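Local coordinates for putative O-Methyltransferase (Corynebacterium glutamicum, PDB 3DR5), which probably acts as an S-adenosyl-L-methionine-dependent O-methyltransferase, although its substrate remains unknown, at residues 33-37 and 64-70; 48-54 and 130-134. All coordinates share one frame; numbering follows the deposited sequence.

Contact 1 (33-37 and 64-70)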
loop_
_atom_site.group_PDB
_atom_site.type_symbol
_atom_site.label_atom_id
_atom_site.label_comp_id
_atom_site.label_asym_id
_atom_site.label_seq_id
_atom_site.Cartn_x
_atom_site.Cartn_y
_atom_site.Cartn_z
ATOM N N GLY A 33 -15.308 13.463 -17.921
ATOM C CA GLY A 33 -16.092 12.508 -17.147
ATOM C C GLY A 33 -15.456 11.146 -16.938
ATOM O O GLY A 33 -16.152 10.139 -16.812
ATOM N N LEU A 34 -14.127 11.117 -16.880
ATOM C CA LEU A 34 -13.395 9.860 -16.704
ATOM C C LEU A 34 -13.212 9.462 -15.245
ATOM O O LEU A 34 -13.080 10.321 -14.379
ATOM C CB LEU A 34 -12.014 9.966 -17.359
ATOM C CG LEU A 34 -11.947 10.488 -18.798
ATOM C CD1 LEU A 34 -10.499 10.716 -19.211
ATOM C CD2 LEU A 34 -12.616 9.496 -19.726
ATOM N N PRO A 35 -13.204 8.150 -14.962
ATOM C CA PRO A 35 -13.029 7.622 -13.603
ATOM C C PRO A 35 -11.601 7.940 -13.158
ATOM O O PRO A 35 -10.638 7.414 -13.723
ATOM C CB PRO A 35 -13.233 6.113 -13.766
ATOM C CG PRO A 35 -13.841 5.945 -15.146
ATOM C CD PRO A 35 -13.282 7.064 -15.952
ATOM N N ALA A 36 -11.469 8.782 -12.134
ATOM C CA ALA A 36 -10.152 9.189 -11.645
ATOM C C ALA A 36 -9.933 8.937 -10.158
ATOM O O ALA A 36 -10.567 9.577 -9.321
ATOM C CB ALA A 36 -9.928 10.664 -11.945
ATOM N N PRO A 37 -9.018 8.018 -9.817
ATOM C CA PRO A 37 -8.720 7.700 -8.415
ATOM C C PRO A 37 -8.351 8.981 -7.680
ATOM O O PRO A 37 -7.665 9.838 -8.245
ATOM C CB PRO A 37 -7.522 6.751 -8.514
ATOM C CG PRO A 37 -7.668 6.129 -9.859
ATOM C CD PRO A 37 -8.153 7.257 -10.737
ATOM N N THR A 64 -6.755 1.846 -18.094
ATOM C CA THR A 64 -7.775 2.802 -17.682
ATOM C C THR A 64 -7.963 3.914 -18.712
ATOM O O THR A 64 -7.031 4.246 -19.441
ATOM C CB THR A 64 -7.344 3.454 -16.349
ATOM O OG1 THR A 64 -8.190 4.565 -16.041
ATOM C CG2 THR A 64 -5.883 3.967 -16.453
ATOM N N PRO A 65 -9.165 4.505 -18.772
ATOM C CA PRO A 65 -9.478 5.597 -19.704
ATOM C C PRO A 65 -8.682 6.851 -19.347
ATOM O O PRO A 65 -8.444 7.703 -20.190
ATOM C CB PRO A 65 -10.974 5.829 -19.504
ATOM C CG PRO A 65 -11.483 4.510 -19.065
ATOM C CD PRO A 65 -10.393 3.937 -18.181
ATOM N N ALA A 66 -8.300 6.971 -18.083
ATOM C CA ALA A 66 -7.526 8.125 -17.617
ATOM C C ALA A 66 -6.116 7.688 -17.234
ATOM O O ALA A 66 -5.707 7.815 -16.087
ATOM C CB ALA A 66 -8.206 8.766 -16.414
ATOM N N ALA A 67 -5.366 7.184 -18.207
ATOM C CA ALA A 67 -4.005 6.708 -17.971
ATOM C C ALA A 67 -3.021 7.816 -17.633
ATOM O O ALA A 67 -1.962 7.560 -17.049
ATOM C CB ALA A 67 -3.512 5.928 -19.186
ATOM N N GLY A 68 -3.376 9.042 -18.003
ATOM C CA GLY A 68 -2.507 10.169 -17.746
ATOM C C GLY A 68 -2.370 10.494 -16.270
ATOM O O GLY A 68 -1.259 10.706 -15.771
ATOM N N LEU A 69 -3.499 10.544 -15.572
ATOM C CA LEU A 69 -3.487 10.850 -14.152
ATOM C C LEU A 69 -2.803 9.694 -13.412
ATOM O O LEU A 69 -1.803 9.884 -12.730
ATOM C CB LEU A 69 -4.922 11.055 -13.639
ATOM C CG LEU A 69 -5.076 11.228 -12.123
ATOM C CD1 LEU A 69 -4.426 12.520 -11.662
ATOM C CD2 LEU A 69 -6.548 11.223 -11.767
ATOM N N VAL A 70 -3.350 8.496 -13.561
ATOM C CA VAL A 70 -2.798 7.298 -12.933
ATOM C C VAL A 70 -1.302 7.118 -13.228
ATOM O O VAL A 70 -0.513 6.867 -12.311
ATOM C CB VAL A 70 -3.567 6.039 -13.412
ATOM C CG1 VAL A 70 -2.832 4.760 -12.984
ATOM C CG2 VAL A 70 -4.969 6.053 -12.841
HETATM O O HOH W 1 -8.562 5.420 -13.518
#
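A36 and L69 meet at the tightest point of this contact, where L69 CD2 presses on A36 CB at 3.4 Å, closer than carbons usually pack. With L69 CG anti to the backbone N (chi1 173°), the CD2 branch is carried out to the 33-37 loop, where the same methyl also lies 3.9 Å from P37 O. Next to it, P37 and V70 meet at about a right angle: CG2 of V70 touches both CG and CD of the proline ring, 4.0 Å from P37 CD. Here the incoming loop is pressed against buried residues of helix 67-77.

L34 forms a second close-packed site, on P65 and A66. It turns its CG beside its own backbone N (chi1 -50°), and its two methyls then divide their contacts, CD1 lying 3.8 Å from P65 O while CD2 packs on P65 CB. Its CB faces A66 CB at 4.1 Å. The loose, solvent side is at P35, an exposed residue whose ring makes just a long contact, P35 CD to P65 CG at 4.4 Å. Its polar link is indirect: a water donates to P35 O at 2.9 Å and also hydrogen-bonds T64 OG1. That hydroxyl additionally accepts from A66 N at 3.2 Å with an N-H...O angle of 156°, an ST turn that leads into the helix N-cap at A66.

At the start of the loop, G33 is the C-prime residue of the Schellman motif ending helix 20-31. That helix covers L69 through V22, A25 and R26, and R26 also hydrogen-bonds P37 O. L34 and P65 lean on H93 of helix 91-103, whereas T64, P37 and V70 rest on F134; the 64-66 turn thus lies between helix 91-103 and strand 130-135.

Contact 2 (48-54 and 130-134)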
loop_
_atom_site.group_PDB
_atom_site.type_symbol
_atom_site.label_atom_id
_atom_site.label_comp_id
_atom_site.label_asym_id
_atom_site.label_seq_id
_atom_site.Cartn_x
_atom_site.Cartn_y
_atom_site.Cartn_z
ATOM N N LEU A 48 3.563 1.709 -4.312
ATOM C CA LEU A 48 3.740 0.379 -4.885
ATOM C C LEU A 48 4.698 0.410 -6.068
ATOM O O LEU A 48 5.475 -0.528 -6.269
ATOM C CB LEU A 48 2.391 -0.208 -5.312
ATOM C CG LEU A 48 1.414 -0.462 -4.149
ATOM C CD1 LEU A 48 0.082 -0.993 -4.689
ATOM C CD2 LEU A 48 2.033 -1.461 -3.162
ATOM N N ALA A 49 4.646 1.483 -6.856
ATOM C CA ALA A 49 5.536 1.604 -8.001
ATOM C C ALA A 49 6.963 1.746 -7.482
ATOM O O ALA A 49 7.911 1.282 -8.113
ATOM C CB ALA A 49 5.155 2.827 -8.857
ATOM N N ALA A 50 7.107 2.398 -6.328
ATOM C CA ALA A 50 8.413 2.615 -5.708
ATOM C C ALA A 50 8.927 1.385 -4.960
ATOM O O ALA A 50 10.124 1.114 -4.962
ATOM C CB ALA A 50 8.346 3.802 -4.755
ATOM N N THR A 51 8.031 0.640 -4.323
ATOM C CA THR A 51 8.440 -0.537 -3.574
ATOM C C THR A 51 8.626 -1.787 -4.445
ATOM O O THR A 51 9.543 -2.573 -4.179
ATOM C CB THR A 51 7.450 -0.834 -2.403
ATOM O OG1 THR A 51 6.159 -1.208 -2.916
ATOM C CG2 THR A 51 7.297 0.419 -1.529
ATOM N N THR A 52 7.787 -1.975 -5.469
ATOM C CA THR A 52 7.929 -3.148 -6.330
ATOM C C THR A 52 9.288 -3.136 -7.026
ATOM O O THR A 52 9.898 -2.082 -7.228
ATOM C CB THR A 52 6.772 -3.269 -7.360
ATOM O OG1 THR A 52 6.626 -2.045 -8.090
ATOM C CG2 THR A 52 5.476 -3.607 -6.633
ATOM N N ASN A 53 9.752 -4.316 -7.412
ATOM C CA ASN A 53 11.087 -4.468 -7.988
ATOM C C ASN A 53 11.300 -4.217 -9.472
ATOM O O ASN A 53 10.871 -5.010 -10.306
ATOM C CB ASN A 53 11.613 -5.858 -7.604
ATOM C CG ASN A 53 13.126 -5.970 -7.720
ATOM O OD1 ASN A 53 13.790 -5.060 -8.214
ATOM N ND2 ASN A 53 13.677 -7.103 -7.272
ATOM N N GLY A 54 11.990 -3.118 -9.781
ATOM C CA GLY A 54 12.260 -2.772 -11.164
ATOM C C GLY A 54 13.262 -3.699 -11.829
ATOM O O GLY A 54 13.294 -3.807 -13.061
ATOM N N TYR A 130 6.060 -7.979 -15.567
ATOM C CA TYR A 130 5.589 -6.753 -14.958
ATOM C C TYR A 130 5.520 -6.790 -13.442
ATOM O O TYR A 130 5.106 -7.782 -12.849
ATOM C CB TYR A 130 4.227 -6.406 -15.568
ATOM C CG TYR A 130 4.304 -6.155 -17.064
ATOM C CD1 TYR A 130 4.657 -4.898 -17.561
ATOM C CD2 TYR A 130 4.128 -7.198 -17.979
ATOM C CE1 TYR A 130 4.823 -4.676 -18.929
ATOM C CE2 TYR A 130 4.292 -6.992 -19.348
ATOM C CZ TYR A 130 4.649 -5.724 -19.815
ATOM O OH TYR A 130 4.811 -5.513 -21.168
ATOM N N GLN A 131 5.920 -5.681 -12.828
ATOM C CA GLN A 131 5.938 -5.541 -11.377
ATOM C C GLN A 131 4.674 -4.886 -10.816
ATOM O O GLN A 131 4.409 -4.956 -9.613
ATOM C CB GLN A 131 7.142 -4.701 -10.961
ATOM C CG GLN A 131 6.957 -3.210 -11.293
ATOM C CD GLN A 131 8.249 -2.409 -11.264
ATOM O OE1 GLN A 131 8.554 -1.734 -10.282
ATOM N NE2 GLN A 131 9.020 -2.496 -12.338
ATOM N N LEU A 132 3.895 -4.246 -11.680
ATOM C CA LEU A 132 2.695 -3.554 -11.220
ATOM C C LEU A 132 1.676 -3.373 -12.337
ATOM O O LEU A 132 2.012 -2.946 -13.443
ATOM C CB LEU A 132 3.077 -2.179 -10.641
ATOM C CG LEU A 132 1.968 -1.193 -10.230
ATOM C CD1 LEU A 132 1.240 -1.722 -8.998
ATOM C CD2 LEU A 132 2.563 0.186 -9.941
ATOM N N VAL A 133 0.426 -3.707 -12.043
ATOM C CA VAL A 133 -0.641 -3.549 -13.007
ATOM C C VAL A 133 -1.835 -2.890 -12.316
ATOM O O VAL A 133 -2.341 -3.378 -11.304
ATOM C CB VAL A 133 -1.066 -4.913 -13.617
ATOM C CG1 VAL A 133 -2.217 -4.715 -14.609
ATOM C CG2 VAL A 133 0.130 -5.560 -14.316
ATOM N N PHE A 134 -2.260 -1.758 -12.858
ATOM C CA PHE A 134 -3.407 -1.034 -12.338
ATOM C C PHE A 134 -4.532 -1.208 -13.349
ATOM O O PHE A 134 -4.352 -0.991 -14.558
ATOM C CB PHE A 134 -3.116 0.465 -12.186
ATOM C CG PHE A 134 -4.337 1.275 -11.853
ATOM C CD1 PHE A 134 -4.769 1.406 -10.537
ATOM C CD2 PHE A 134 -5.079 1.879 -12.869
ATOM C CE1 PHE A 134 -5.940 2.119 -10.237
ATOM C CE2 PHE A 134 -6.249 2.589 -12.584
ATOM C CZ PHE A 134 -6.678 2.716 -11.263
#
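The end of helix 39-51 packs on strand 130-135 of the central sheet, where T52 and Q131 have the nearest backbones at 5.9 Å between CA atoms. T52 is the first residue past the helix. Its CG2 lies 3.4 Å from Q131 O, and its OG1 sits 3.4 Å from Q131 CG. The Q131 chain, extended beyond CG, crosses T52 obliquely and places its amide group near T52 and G54. T52 OG1, between its own N and carbonyl carbon (chi1 53°), donates to L48 O at 2.6 Å, reaching it at a C=O...O angle of 146°. T52 N donates to the same oxygen, so two bonds grip the carbonyl and fix the hydroxyl at the helix end.

The strand order 3-2-1-4-5-7-6 is that of the class I, Rossmann-like methyltransferases, and 130-135 is its fourth strand, flanked by 59-63 and 157-161. From it L132 points at the helix: its CD2 lies 3.8 Å from A49 CA and its CD1 4.1 Å from L48 CB, so the two methyls are shared between these neighbouring residues. V160 of strand 157-161 and I74 of helix 67-77 also pack on L132. At the same helix end, T51 OG1 hydrogen-bonds T51 OG1 of the second subunit, and N53 packs on its counterpart there.

Overall arrangement
From the N terminus the chain passes 33-37, then 48-54, then 64-70 and finally 130-134, so the two contacts cross instead of nesting. Contact 1 closes a loop containing helix 39-51 and strand 59-63; contact 2 closes a longer one that shares strand 59-63 and runs on through helix 67-77, strand 83-87, helix 91-103 and strand 111-114. Their centres lie 18 Å apart, on opposite sides of the chain's centre, yet they touch at F134, whose CD2 is 3.7 Å from V70 CG1. Contact 1 ties the loop between helices 20-31 and 39-51 to the start of helix 67-77, and contact 2 ties the end of helix 39-51 to strand 130-135 of the sheet.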